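Local structure of positive phenol-degradative gene regulator (Ralstonia sp. E2, 5FRY) at the interface of chains A and B. The protein activates transcription of phenol-degradation genes in response to phenols, which its N-terminal sensory domain, the part described here, binds. Coordinates in Å, arbitrary orientation; residue numbers count along the deposited sequence, not the author numbering. Chains: chain A/B, Positive phenol-degradative gene regulator.

The interface of chains A and B. Residues chain A 43, 45-46; chain B 37, 73, 77.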
ATOM      1  N   HIS A  43      -3.930   3.067   3.178  1.00 27.47           N
ATOM      2  CA  HIS A  43      -5.196   2.693   3.824  1.00 25.65           C
ATOM      3  C   HIS A  43      -5.695   1.351   3.281  1.00 26.88           C
ATOM      4  O   HIS A  43      -5.772   1.158   2.076  1.00 27.17           O
ATOM      5  CB  HIS A  43      -6.245   3.777   3.585  1.00 30.55           C
ATOM      6  CG  HIS A  43      -5.781   5.155   3.953  1.00 26.45           C
ATOM      7  ND1 HIS A  43      -4.854   5.849   3.206  1.00 30.05           N
ATOM      8  CD2 HIS A  43      -6.088   5.954   5.003  1.00 30.60           C
ATOM      9  CE1 HIS A  43      -4.621   7.018   3.767  1.00 30.16           C
ATOM     10  NE2 HIS A  43      -5.356   7.106   4.863  1.00 30.25           N
ATOM     11  N   ALA A  45      -8.507   0.376   3.168  1.00 28.57           N
ATOM     12  CA  ALA A  45      -9.747   0.634   2.445  1.00 33.06           C
ATOM     13  C   ALA A  45      -9.477   1.160   1.039  1.00 37.58           C
ATOM     14  O   ALA A  45     -10.264   0.931   0.111  1.00 33.06           O
ATOM     15  CB  ALA A  45     -10.620   1.608   3.219  1.00 33.85           C
ATOM     16  N   ALA A  46      -8.351   1.845   0.869  1.00 28.31           N
ATOM     17  CA  ALA A  46      -7.908   2.245  -0.459  1.00 34.83           C
ATOM     18  C   ALA A  46      -7.510   1.020  -1.298  1.00 35.40           C
ATOM     19  O   ALA A  46      -7.779   0.948  -2.501  1.00 36.81           O
ATOM     20  CB  ALA A  46      -6.748   3.211  -0.348  1.00 35.81           C
TER
ATOM     21  N   GLN B  37      -8.538   4.477  10.620  1.00 35.66           N
ATOM     22  CA  GLN B  37      -8.341   3.662   9.426  1.00 40.42           C
ATOM     23  C   GLN B  37      -7.150   2.728   9.603  1.00 30.42           C
ATOM     24  O   GLN B  37      -6.070   3.157  10.010  1.00 31.71           O
ATOM     25  CB  GLN B  37      -8.140   4.539   8.187  1.00 40.61           C
ATOM     26  CG  GLN B  37      -9.319   5.465   7.853  1.00 45.71           C
ATOM     27  CD  GLN B  37     -10.485   4.738   7.191  1.00 47.89           C
ATOM     28  OE1 GLN B  37     -10.338   3.617   6.671  1.00 42.25           O
ATOM     29  NE2 GLN B  37     -11.658   5.379   7.202  1.00 49.09           N
ATOM     30  N   HIS B  73      -9.762   7.744  -2.480  1.00 31.02           N
ATOM     31  CA  HIS B  73     -10.373   7.071  -1.339  1.00 27.31           C
ATOM     32  C   HIS B  73      -9.514   7.230  -0.098  1.00 29.04           C
ATOM     33  O   HIS B  73     -10.039   7.432   0.988  1.00 29.49           O
ATOM     34  CB  HIS B  73     -10.617   5.581  -1.642  1.00 32.38           C
ATOM     35  CG  HIS B  73     -11.682   5.326  -2.658  1.00 32.14           C
ATOM     36  ND1 HIS B  73     -13.034   5.392  -2.358  1.00 36.27           N
ATOM     37  CD2 HIS B  73     -11.614   4.987  -3.969  1.00 33.16           C
ATOM     38  CE1 HIS B  73     -13.737   5.117  -3.437  1.00 37.09           C
ATOM     39  NE2 HIS B  73     -12.900   4.877  -4.436  1.00 39.66           N
ATOM     40  N   ARG B  77     -10.669   9.388   3.420  1.00 29.19           N
ATOM     41  CA  ARG B  77     -10.578   8.827   4.768  1.00 34.53           C
ATOM     42  C   ARG B  77      -9.758   9.719   5.682  1.00 34.90           C
ATOM     43  O   ARG B  77     -10.087   9.874   6.860  1.00 32.26           O
ATOM     44  CB  ARG B  77      -9.971   7.421   4.755  1.00 36.83           C
ATOM     45  CG  ARG B  77     -10.561   6.477   3.730  1.00 38.09           C
ATOM     46  CD  ARG B  77     -11.941   5.961   4.107  1.00 46.12           C
ATOM     47  NE  ARG B  77     -12.256   4.782   3.300  1.00 44.02           N
ATOM     48  CZ  ARG B  77     -12.663   4.840   2.034  1.00 45.59           C
ATOM     49  NH1 ARG B  77     -12.805   6.021   1.435  1.00 49.33           N
ATOM     50  NH2 ARG B  77     -12.925   3.727   1.364  1.00 46.15           N
TER
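Near the start of helix 44-58, A:Ala45 sets its methyl against the guanidinium of B:Arg77. This is one patch of the two-fold interface between two sensory domains, probably a functional dimer, and it has a twin with the chains exchanged. CB of A:Ala45 approaches the side of the guanidinium between NE and NH2, raised from its plane. It lies 3.6 Å from NE of B:Arg77. The bend at chi2 (-75°) swings CD of B:Arg77, on helix 60-84 of chain B, aside from the methyl, and the chain then brings NE and NH2 back beside it. A:Ala45 has 47 Å² hidden here and B:Arg77 has 37 Å².

A:His43, at the end of strand 37-43, presents a carbon of its imidazole. Its CD2 meets CB of B:Gln37 at 4.0 Å and also reaches CB of B:Arg77. The ring and the B:Gln37 amide are turned 62° apart, so they do not stack. The amide oxygen OE1 of B:Gln37 faces the methyl of A:Ala45. No polar pair joins the chains in this patch, which is held by van der Waals packing.

The fit is looser towards A:Ala46 and B:His73, which have only 5 and 8 Å² hidden. CA of A:Ala46 stays 4.5 Å from CB of B:His73. Within chain B, NH1 of B:Arg77 lies in the plane of the B:His73 ring, at its edge, 3.9 Å from ND1 of B:His73.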